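Long-range contacts in carbohydrate binding module (Ruminococcus flavefaciens, PDB 4V1K), which probably binds plant cell-wall polysaccharides as a non-catalytic module of the cellulosomal family 9 glycoside hydrolase Cel9A: residues Y6-S17 against D120-L131; I35-E43 against V94-Q105. All coordinates share one frame; numbering follows the deposited sequence.

Interaction 1. Residues Y6-S17 against D120-L131; sequences YTIKPNKKVTYS and DEFTIDSVVLKL
Lys13 and Glu121 form a salt bridge between neighbouring strands of an antiparallel four-stranded sheet, one of two sheets in a fold consistent with a beta-sandwich of the galactose-binding-like clan. Lys13 NZ lies 3.1 Å from Glu121 OE1 and meets it from above the carboxylate plane; the lysine leaves with CG anti to its backbone N (chi1 177°), the bend at chi2 carries CE to Glu121 CB, and that at chi4 sets NZ against OE1. At the end of the strand pair, the Asp120 carboxylate faces Ser17; OG of Ser17 stands 2.5 Å from Asp120 OD2, too short for its geometry to be trusted, while Ser17 N adds weak bonds. Tyr16 N donates to Asp120 O. The backbone ladder runs in two blocks, Tyr6 and Ile8 against Leu129 and Val127, then Lys12 and Val14 against Ile124 and Phe122. Between them the register slips by one at a G1 bulge, where Asn11 and Lys12 both face Ile124. A water donates to both Asn11 OD1 and Asp125 OD1, bridging the side chains beside it; Asp125 OD2 bonds Ser49 OG. On the sheet face carrying Val14, Phe122 and Ile124, Val14 CB sits 4.0 Å from the centroid of the Phe122 ring, a CH-pi contact over the ring face. Ile26 of strand 25-29 also packs on Val14, and Ile117 on the phenylalanine. Replacing Phe122 by an alanine would probably open a gap beside Val14 and leave Ile117 with one aromatic neighbour fewer. At the far end, Tyr6 OH bonds Glu39, and CE2 of the Tyr6 ring lies 3.5 Å from Leu131 CD1.

Interaction 2. Residues I35-E43 against V94-Q105; sequences ISSSEKITE and VPSDISSIIQTQ
Val94 and Thr42 are joined by the backbone bond of this contact: Val94 N donates to Thr42 O at 2.9 Å. A side-chain bond runs from Lys40 NZ to Ser99 OG, 2.9 Å in the conformers described here; both residues have a second, so the bond may not be permanent. Lys40 starts with CG anti to the backbone N (chi1 -167°) and bends at each later torsion, so its chain passes over Ser99 and brings the ammonium group to the hydroxyl; a long, weak ion pair with Glu132 gives the same charge a second partner. Water carries much of the remaining polar traffic. One molecule accepts from Ile41 N and donates to Ser99 O, another donates to the carbonyls of both Thr42 and Val94, and a third links Ile35 O with Thr104 OG1. Apolar contacts are few and centre on Ile41. Its CG2 branch meets Val94 CG2 at 4.2 Å, whereas CD1, at the end of the other branch, reaches Ile102 CD1 at the same distance, the two side chains crossing at about a right angle. Tyr30 touches both isoleucines. At the start of the segment, Ile35 CG2 packs on Thr104 CG2 at 3.8 Å. Ser37 CB lies 3.6 Å from Gln105 NE2, a plain van der Waals contact. Within segment 35-43, the type I turn from Ser36 to Glu39 is braced by Ser36 N, which donates to Glu39 OE1. The whole is a surface junction in which the loop entering strand 41-49 packs against the short helix 96-99, with Pro95 at the N-cap position, and its following loop, at one end of the four-stranded sheet.

Overall arrangement
The two contacts lie about 20 Å apart between their centres, on opposite sides of the chain's centre, yet both reach the four-stranded antiparallel sheet, where strands 121-131 and 41-49 are neighbours. Along the chain, both segments of interaction 2 fall between those of interaction 1, which brings the first and last strands of the module side by side. The contacts meet where Lys130 O approaches Thr42 N, a probable hydrogen bond, with Leu131 packing on Lys40. Interaction 1 thus builds one side of the sheet, while interaction 2 ties its end to the helix 96-99 region.

Interaction 1. Residues Y6-S17 against D120-L131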
loop_
_atom_site.group_PDB
_atom_site.type_symbol
_atom_site.label_atom_id
_atom_site.label_comp_id
_atom_site.label_asym_id
_atom_site.label_seq_id
_atom_site.Cartn_x
_atom_site.Cartn_y
_atom_site.Cartn_z
ATOM N N TYR A 6 -0.275 -6.058 11.749
ATOM C CA TYR A 6 0.576 -7.044 11.108
ATOM C C TYR A 6 1.570 -6.291 10.218
ATOM O O TYR A 6 1.208 -5.325 9.535
ATOM C CB TYR A 6 -0.242 -7.981 10.217
ATOM C CG TYR A 6 -1.285 -8.799 10.893
ATOM C CD1 TYR A 6 -0.946 -9.989 11.470
ATOM C CD2 TYR A 6 -2.615 -8.433 10.882
ATOM C CE1 TYR A 6 -1.891 -10.797 12.087
ATOM C CE2 TYR A 6 -3.571 -9.221 11.484
ATOM C CZ TYR A 6 -3.196 -10.409 12.095
ATOM O OH TYR A 6 -4.123 -11.219 12.671
ATOM N N THR A 7 2.795 -6.812 10.134
ATOM C CA THR A 7 3.816 -6.214 9.309
ATOM C C THR A 7 4.485 -7.251 8.398
ATOM O O THR A 7 4.710 -8.401 8.830
ATOM C CB THR A 7 4.919 -5.598 10.219
ATOM O OG1 THR A 7 4.341 -4.574 11.044
ATOM C CG2 THR A 7 6.063 -4.985 9.383
ATOM N N ILE A 8 4.779 -6.846 7.155
ATOM C CA ILE A 8 5.704 -7.590 6.298
ATOM C C ILE A 8 6.943 -6.743 5.988
ATOM O O ILE A 8 6.850 -5.507 5.946
ATOM C CB ILE A 8 5.059 -8.113 4.971
ATOM C CG1 ILE A 8 4.525 -6.956 4.117
ATOM C CG2 ILE A 8 3.975 -9.154 5.282
ATOM C CD1 ILE A 8 4.068 -7.365 2.734
ATOM N N LYS A 9 8.071 -7.424 5.742
ATOM C CA LYS A 9 9.339 -6.756 5.399
ATOM C C LYS A 9 9.829 -7.238 4.032
ATOM O O LYS A 9 10.653 -8.175 3.936
ATOM C CB LYS A 9 10.394 -7.002 6.484
ATOM C CG LYS A 9 10.215 -6.154 7.735
ATOM C CD LYS A 9 11.349 -6.439 8.713
ATOM C CE LYS A 9 11.639 -5.298 9.676
ATOM N NZ LYS A 9 10.821 -5.336 10.924
ATOM N N PRO A 10 9.323 -6.591 2.946
ATOM C CA PRO A 10 9.643 -7.163 1.617
ATOM C C PRO A 10 11.031 -6.803 1.081
ATOM O O PRO A 10 11.504 -7.472 0.165
ATOM C CB PRO A 10 8.579 -6.591 0.700
ATOM C CG PRO A 10 7.810 -5.609 1.462
ATOM C CD PRO A 10 8.287 -5.548 2.882
ATOM N N ASN A 11 11.660 -5.763 1.627
ATOM C CA ASN A 11 12.983 -5.292 1.139
ATOM C C ASN A 11 12.979 -5.197 -0.384
ATOM O O ASN A 11 13.853 -5.763 -1.085
ATOM C CB ASN A 11 14.122 -6.216 1.612
ATOM C CG ASN A 11 15.516 -5.618 1.382
ATOM O OD1 ASN A 11 15.718 -4.400 1.472
ATOM N ND2 ASN A 11 16.495 -6.484 1.099
ATOM N N LYS A 12 11.952 -4.538 -0.909
ATOM C CA LYS A 12 11.745 -4.532 -2.347
ATOM C C LYS A 12 12.265 -3.245 -2.973
ATOM O O LYS A 12 11.754 -2.160 -2.688
ATOM C CB LYS A 12 10.268 -4.716 -2.666
ATOM C CG LYS A 12 9.987 -4.806 -4.158
ATOM C CD LYS A 12 8.518 -5.063 -4.433
ATOM C CE LYS A 12 8.242 -5.058 -5.933
ATOM N NZ LYS A 12 9.029 -6.083 -6.672
ATOM N N LYS A 13 13.259 -3.378 -3.843
ATOM C CA LYS A 13 13.836 -2.232 -4.597
ATOM C C LYS A 13 12.925 -1.856 -5.776
ATOM O O LYS A 13 12.501 -2.718 -6.586
ATOM C CB LYS A 13 15.224 -2.591 -5.121
ATOM C CG LYS A 13 15.885 -1.512 -5.966
ATOM C CD LYS A 13 16.280 -0.283 -5.164
ATOM C CE LYS A 13 16.772 0.829 -6.085
ATOM N NZ LYS A 13 17.883 0.427 -7.012
ATOM N N VAL A 14 12.610 -0.578 -5.846
ATOM C CA VAL A 14 11.789 -0.018 -6.920
ATOM C C VAL A 14 12.550 1.106 -7.640
ATOM O O VAL A 14 13.113 1.998 -7.003
ATOM C CB VAL A 14 10.477 0.550 -6.378
ATOM C CG1 VAL A 14 9.563 1.061 -7.514
ATOM C CG2 VAL A 14 9.711 -0.509 -5.609
ATOM N N THR A 15 12.562 1.060 -8.974
ATOM C CA THR A 15 13.080 2.168 -9.799
ATOM C C THR A 15 11.866 2.727 -10.543
ATOM O O THR A 15 11.351 2.087 -11.465
ATOM C CB THR A 15 14.160 1.675 -10.782
ATOM O OG1 THR A 15 15.261 1.083 -10.049
ATOM C CG2 THR A 15 14.684 2.818 -11.648
ATOM N N TYR A 16 11.370 3.896 -10.116
ATOM C CA TYR A 16 10.118 4.439 -10.666
ATOM C C TYR A 16 10.150 4.557 -12.187
ATOM O O TYR A 16 9.194 4.167 -12.888
ATOM C CB TYR A 16 9.761 5.810 -9.995
ATOM C CG TYR A 16 8.666 6.571 -10.727
ATOM C CD1 TYR A 16 7.337 6.194 -10.640
ATOM C CD2 TYR A 16 8.992 7.594 -11.597
ATOM C CE1 TYR A 16 6.343 6.873 -11.369
ATOM C CE2 TYR A 16 8.035 8.258 -12.323
ATOM C CZ TYR A 16 6.712 7.896 -12.216
ATOM O OH TYR A 16 5.782 8.583 -12.972
ATOM N N SER A 17 11.233 5.122 -12.714
ATOM C CA SER A 17 11.334 5.368 -14.165
ATOM C C SER A 17 11.398 4.073 -14.986
ATOM O O SER A 17 11.138 4.098 -16.214
ATOM C CB SER A 17 12.552 6.254 -14.466
ATOM O OG SER A 17 13.762 5.611 -14.046
ATOM N N ASP A 120 14.206 8.691 -7.653
ATOM C CA ASP A 120 13.723 7.630 -8.575
ATOM C C ASP A 120 13.813 6.204 -8.012
ATOM O O ASP A 120 12.968 5.336 -8.295
ATOM C CB ASP A 120 14.491 7.710 -9.891
ATOM C CG ASP A 120 13.787 7.029 -11.029
ATOM O OD1 ASP A 120 12.612 7.386 -11.271
ATOM O OD2 ASP A 120 14.411 6.176 -11.723
ATOM N N GLU A 121 14.849 5.981 -7.233
ATOM C CA GLU A 121 15.188 4.683 -6.693
ATOM C C GLU A 121 14.937 4.666 -5.198
ATOM O O GLU A 121 15.453 5.505 -4.444
ATOM C CB GLU A 121 16.643 4.322 -7.013
ATOM C CG GLU A 121 16.841 4.079 -8.506
ATOM C CD GLU A 121 18.241 3.680 -8.929
ATOM O OE1 GLU A 121 19.011 3.069 -8.164
ATOM O OE2 GLU A 121 18.559 3.969 -10.104
ATOM N N PHE A 122 14.119 3.714 -4.765
ATOM C CA PHE A 122 13.829 3.579 -3.328
ATOM C C PHE A 122 13.537 2.132 -2.982
ATOM O O PHE A 122 13.294 1.307 -3.865
ATOM C CB PHE A 122 12.662 4.500 -2.919
ATOM C CG PHE A 122 11.325 4.099 -3.511
ATOM C CD1 PHE A 122 10.975 4.512 -4.787
ATOM C CD2 PHE A 122 10.413 3.352 -2.802
ATOM C CE1 PHE A 122 9.771 4.167 -5.347
ATOM C CE2 PHE A 122 9.186 2.997 -3.362
ATOM C CZ PHE A 122 8.862 3.409 -4.635
ATOM N N THR A 123 13.573 1.834 -1.692
ATOM C CA THR A 123 13.231 0.499 -1.178
ATOM C C THR A 123 11.995 0.549 -0.293
ATOM O O THR A 123 11.848 1.457 0.559
ATOM C CB THR A 123 14.417 -0.103 -0.380
ATOM O OG1 THR A 123 15.581 -0.176 -1.219
ATOM C CG2 THR A 123 14.095 -1.524 0.102
ATOM N N ILE A 124 11.085 -0.396 -0.535
ATOM C CA ILE A 124 9.948 -0.645 0.372
ATOM C C ILE A 124 10.473 -1.547 1.484
ATOM O O ILE A 124 10.660 -2.792 1.304
ATOM C CB ILE A 124 8.735 -1.285 -0.370
ATOM C CG1 ILE A 124 8.241 -0.332 -1.466
ATOM C CG2 ILE A 124 7.594 -1.628 0.600
ATOM C CD1 ILE A 124 7.186 -0.954 -2.377
ATOM N N ASP A 125 10.720 -0.926 2.634
ATOM C CA ASP A 125 11.267 -1.656 3.771
ATOM C C ASP A 125 10.224 -2.467 4.532
ATOM O O ASP A 125 10.512 -3.599 4.974
ATOM C CB ASP A 125 11.967 -0.699 4.721
ATOM C CG ASP A 125 13.180 -0.009 4.083
ATOM O OD1 ASP A 125 14.007 -0.672 3.428
ATOM O OD2 ASP A 125 13.311 1.209 4.278
ATOM N N SER A 126 9.038 -1.888 4.717
ATOM C CA SER A 126 7.946 -2.601 5.348
ATOM C C SER A 126 6.574 -2.089 4.903
ATOM O O SER A 126 6.460 -0.955 4.437
ATOM C CB SER A 126 8.078 -2.551 6.872
ATOM O OG SER A 126 8.019 -1.240 7.384
ATOM N N VAL A 127 5.568 -2.959 5.041
ATOM C CA VAL A 127 4.168 -2.607 4.854
ATOM C C VAL A 127 3.454 -3.054 6.138
ATOM O O VAL A 127 3.648 -4.184 6.600
ATOM C CB VAL A 127 3.540 -3.249 3.600
ATOM C CG1 VAL A 127 2.090 -2.783 3.457
ATOM C CG2 VAL A 127 4.362 -2.935 2.349
ATOM N N VAL A 128 2.657 -2.148 6.711
ATOM C CA VAL A 128 1.979 -2.341 7.990
ATOM C C VAL A 128 0.472 -2.190 7.830
ATOM O O VAL A 128 0.014 -1.220 7.238
ATOM C CB VAL A 128 2.484 -1.338 9.056
ATOM C CG1 VAL A 128 1.858 -1.614 10.411
ATOM C CG2 VAL A 128 3.997 -1.438 9.197
ATOM N N LEU A 129 -0.272 -3.172 8.334
ATOM C CA LEU A 129 -1.724 -3.081 8.442
ATOM C C LEU A 129 -2.080 -2.796 9.892
ATOM O O LEU A 129 -1.639 -3.522 10.809
ATOM C CB LEU A 129 -2.380 -4.383 7.974
ATOM C CG LEU A 129 -2.013 -4.938 6.606
ATOM C CD1 LEU A 129 -2.781 -6.253 6.345
ATOM C CD2 LEU A 129 -2.300 -3.937 5.503
ATOM N N LYS A 130 -2.821 -1.724 10.124
ATOM C CA LYS A 130 -3.397 -1.428 11.449
ATOM C C LYS A 130 -4.877 -1.827 11.447
ATOM O O LYS A 130 -5.582 -1.593 10.477
ATOM C CB LYS A 130 -3.259 0.068 11.759
ATOM C CG LYS A 130 -1.815 0.594 11.778
ATOM C CD LYS A 130 -1.753 2.042 12.263
ATOM C CE LYS A 130 -0.315 2.527 12.410
ATOM N NZ LYS A 130 -0.209 3.830 13.133
ATOM N N LEU A 131 -5.341 -2.431 12.540
ATOM C CA LEU A 131 -6.681 -2.970 12.625
ATOM C C LEU A 131 -7.562 -2.241 13.629
ATOM O O LEU A 131 -7.055 -1.634 14.567
ATOM C CB LEU A 131 -6.594 -4.429 13.086
ATOM C CG LEU A 131 -5.604 -5.311 12.356
ATOM C CD1 LEU A 131 -5.583 -6.702 12.949
ATOM C CD2 LEU A 131 -5.929 -5.364 10.877
HETATM O O HOH W 1 14.778 -3.188 3.667
#

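Interaction 2. Residues I35-E43 against V94-Q105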
loop_
_atom_site.group_PDB
_atom_site.type_symbol
_atom_site.label_atom_id
_atom_site.label_comp_id
_atom_site.label_asym_id
_atom_site.label_seq_id
_atom_site.Cartn_x
_atom_site.Cartn_y
_atom_site.Cartn_z
ATOM N N ILE A 35 -3.233 -12.192 8.284
ATOM C CA ILE A 35 -4.498 -11.582 8.705
ATOM C C ILE A 35 -5.692 -12.534 8.612
ATOM O O ILE A 35 -5.816 -13.286 7.637
ATOM C CB ILE A 35 -4.760 -10.241 7.940
ATOM C CG1 ILE A 35 -5.998 -9.520 8.466
ATOM C CG2 ILE A 35 -4.878 -10.440 6.442
ATOM C CD1 ILE A 35 -6.087 -8.078 8.019
ATOM N N SER A 36 -6.557 -12.492 9.629
ATOM C CA SER A 36 -7.811 -13.242 9.637
ATOM C C SER A 36 -8.934 -12.435 8.963
ATOM O O SER A 36 -8.956 -11.199 8.999
ATOM C CB SER A 36 -8.237 -13.541 11.099
ATOM O OG SER A 36 -9.586 -13.990 11.188
ATOM N N SER A 37 -9.894 -13.130 8.388
ATOM C CA SER A 37 -11.028 -12.461 7.756
ATOM C C SER A 37 -11.976 -11.827 8.800
ATOM O O SER A 37 -12.848 -11.064 8.443
ATOM C CB SER A 37 -11.768 -13.433 6.842
ATOM O OG SER A 37 -12.326 -14.500 7.576
ATOM N N SER A 38 -11.785 -12.114 10.085
ATOM C CA SER A 38 -12.562 -11.428 11.154
ATOM C C SER A 38 -12.095 -9.993 11.411
ATOM O O SER A 38 -12.802 -9.208 12.022
ATOM C CB SER A 38 -12.488 -12.210 12.468
ATOM O OG SER A 38 -11.177 -12.210 13.005
ATOM N N GLU A 39 -10.909 -9.658 10.915
ATOM C CA GLU A 39 -10.249 -8.395 11.254
ATOM C C GLU A 39 -10.567 -7.273 10.235
ATOM O O GLU A 39 -10.708 -7.549 9.067
ATOM C CB GLU A 39 -8.744 -8.663 11.463
ATOM C CG GLU A 39 -8.543 -9.604 12.653
ATOM C CD GLU A 39 -7.154 -10.095 12.868
ATOM O OE1 GLU A 39 -6.491 -10.549 11.905
ATOM O OE2 GLU A 39 -6.751 -10.081 14.039
ATOM N N LYS A 40 -10.729 -6.026 10.723
ATOM C CA LYS A 40 -11.033 -4.835 9.898
ATOM C C LYS A 40 -9.806 -3.923 9.806
ATOM O O LYS A 40 -9.306 -3.485 10.844
ATOM C CB LYS A 40 -12.173 -4.059 10.569
ATOM C CG LYS A 40 -12.861 -2.978 9.741
ATOM C CD LYS A 40 -14.116 -3.491 9.025
ATOM C CE LYS A 40 -15.354 -2.640 9.314
ATOM N NZ LYS A 40 -15.450 -1.356 8.556
ATOM N N ILE A 41 -9.332 -3.643 8.597
ATOM C CA ILE A 41 -8.141 -2.812 8.372
ATOM C C ILE A 41 -8.581 -1.337 8.396
ATOM O O ILE A 41 -9.456 -0.924 7.618
ATOM C CB ILE A 41 -7.455 -3.169 7.040
ATOM C CG1 ILE A 41 -6.972 -4.633 7.048
ATOM C CG2 ILE A 41 -6.291 -2.203 6.754
ATOM C CD1 ILE A 41 -6.654 -5.161 5.669
ATOM N N THR A 42 -7.937 -0.547 9.255
ATOM C CA THR A 42 -8.216 0.879 9.388
ATOM C C THR A 42 -7.167 1.765 8.728
ATOM O O THR A 42 -7.464 2.907 8.333
ATOM C CB THR A 42 -8.325 1.282 10.873
ATOM O OG1 THR A 42 -7.197 0.791 11.607
ATOM C CG2 THR A 42 -9.593 0.713 11.470
ATOM N N GLU A 43 -5.945 1.267 8.626
ATOM C CA GLU A 43 -4.864 2.062 8.038
ATOM C C GLU A 43 -3.845 1.125 7.392
ATOM O O GLU A 43 -3.583 0.017 7.919
ATOM C CB GLU A 43 -4.244 2.927 9.159
ATOM C CG GLU A 43 -3.293 4.021 8.780
ATOM C CD GLU A 43 -2.937 4.886 10.013
ATOM O OE1 GLU A 43 -3.831 5.400 10.722
ATOM O OE2 GLU A 43 -1.759 5.044 10.299
ATOM N N VAL A 94 -7.981 4.060 5.695
ATOM C CA VAL A 94 -8.922 3.313 4.878
ATOM C C VAL A 94 -10.357 3.744 5.201
ATOM O O VAL A 94 -10.772 3.670 6.355
ATOM C CB VAL A 94 -8.758 1.801 5.092
ATOM C CG1 VAL A 94 -9.678 1.036 4.173
ATOM C CG2 VAL A 94 -7.305 1.368 4.835
ATOM N N PRO A 95 -11.133 4.177 4.187
ATOM C CA PRO A 95 -12.525 4.515 4.473
ATOM C C PRO A 95 -13.350 3.311 4.945
ATOM O O PRO A 95 -13.123 2.189 4.496
ATOM C CB PRO A 95 -13.066 5.010 3.119
ATOM C CG PRO A 95 -11.943 5.181 2.221
ATOM C CD PRO A 95 -10.801 4.378 2.765
ATOM N N SER A 96 -14.327 3.571 5.819
ATOM C CA SER A 96 -15.187 2.517 6.364
ATOM C C SER A 96 -15.853 1.681 5.278
ATOM O O SER A 96 -15.943 0.463 5.426
ATOM C CB SER A 96 -16.255 3.105 7.301
ATOM O OG SER A 96 -15.602 3.679 8.416
ATOM N N ASP A 97 -16.292 2.324 4.193
ATOM C CA ASP A 97 -16.981 1.613 3.103
ATOM C C ASP A 97 -16.059 0.702 2.293
ATOM O O ASP A 97 -16.513 -0.189 1.669
ATOM C CB ASP A 97 -17.831 2.533 2.198
ATOM C CG ASP A 97 -17.017 3.560 1.356
ATOM O OD1 ASP A 97 -15.769 3.654 1.475
ATOM O OD2 ASP A 97 -17.665 4.306 0.572
ATOM N N ILE A 98 -14.767 0.936 2.318
ATOM C CA ILE A 98 -13.815 -0.031 1.744
ATOM C C ILE A 98 -13.405 -1.100 2.771
ATOM O O ILE A 98 -13.370 -2.304 2.451
ATOM C CB ILE A 98 -12.598 0.712 1.176
ATOM C CG1 ILE A 98 -13.032 1.557 -0.034
ATOM C CG2 ILE A 98 -11.503 -0.278 0.765
ATOM C CD1 ILE A 98 -11.909 2.318 -0.688
ATOM N N SER A 99 -13.086 -0.681 3.997
ATOM C CA SER A 99 -12.610 -1.641 4.999
ATOM C C SER A 99 -13.627 -2.774 5.227
ATOM O O SER A 99 -13.238 -3.925 5.460
ATOM C CB SER A 99 -12.219 -0.948 6.309
ATOM O OG SER A 99 -13.321 -0.334 6.919
ATOM N N SER A 100 -14.927 -2.471 5.109
ATOM C CA SER A 100 -15.932 -3.493 5.358
ATOM C C SER A 100 -15.988 -4.598 4.283
ATOM O O SER A 100 -16.550 -5.659 4.550
ATOM C CB SER A 100 -17.301 -2.850 5.569
ATOM O OG SER A 100 -17.794 -2.456 4.338
ATOM N N ILE A 101 -15.384 -4.366 3.108
ATOM C CA ILE A 101 -15.452 -5.321 1.997
ATOM C C ILE A 101 -14.079 -5.741 1.460
ATOM O O ILE A 101 -14.010 -6.458 0.451
ATOM C CB ILE A 101 -16.339 -4.816 0.834
ATOM C CG1 ILE A 101 -15.829 -3.481 0.318
ATOM C CG2 ILE A 101 -17.810 -4.779 1.259
ATOM C CD1 ILE A 101 -16.453 -3.010 -0.977
ATOM N N ILE A 102 -12.998 -5.391 2.153
ATOM C CA ILE A 102 -11.673 -5.911 1.731
ATOM C C ILE A 102 -11.680 -7.453 1.683
ATOM O O ILE A 102 -12.150 -8.128 2.649
ATOM C CB ILE A 102 -10.518 -5.368 2.607
ATOM C CG1 ILE A 102 -10.297 -3.880 2.291
ATOM C CG2 ILE A 102 -9.221 -6.151 2.412
ATOM C CD1 ILE A 102 -9.300 -3.148 3.175
ATOM N N GLN A 103 -11.094 -7.979 0.594
ATOM C CA GLN A 103 -10.980 -9.418 0.412
ATOM C C GLN A 103 -9.550 -9.842 0.731
ATOM O O GLN A 103 -8.626 -9.616 -0.045
ATOM C CB GLN A 103 -11.353 -9.822 -1.029
ATOM C CG GLN A 103 -11.115 -11.300 -1.328
ATOM C CD GLN A 103 -11.948 -12.217 -0.457
ATOM O OE1 GLN A 103 -11.661 -12.376 0.725
ATOM N NE2 GLN A 103 -12.961 -12.878 -1.057
ATOM N N THR A 104 -9.361 -10.431 1.913
ATOM C CA THR A 104 -8.047 -10.963 2.302
ATOM C C THR A 104 -7.796 -12.406 1.871
ATOM O O THR A 104 -6.643 -12.897 1.934
ATOM C CB THR A 104 -7.837 -10.893 3.836
ATOM O OG1 THR A 104 -8.819 -11.678 4.519
ATOM C CG2 THR A 104 -7.898 -9.462 4.317
ATOM N N GLN A 105 -8.844 -13.080 1.416
ATOM C CA GLN A 105 -8.781 -14.498 1.044
ATOM C C GLN A 105 -8.623 -14.690 -0.467
ATOM O O GLN A 105 -8.783 -13.745 -1.261
ATOM C CB GLN A 105 -10.080 -15.183 1.475
ATOM C CG GLN A 105 -10.459 -14.962 2.945
ATOM C CD GLN A 105 -11.642 -15.795 3.381
ATOM O OE1 GLN A 105 -11.616 -17.009 3.291
ATOM N NE2 GLN A 105 -12.688 -15.140 3.865
HETATM O O HOH W 2 -7.727 -13.959 5.638
HETATM O O HOH W 3 -11.057 -7.482 5.613
HETATM O O HOH W 4 -10.714 -4.773 6.304
HETATM O O HOH W 5 -9.539 4.622 9.077
#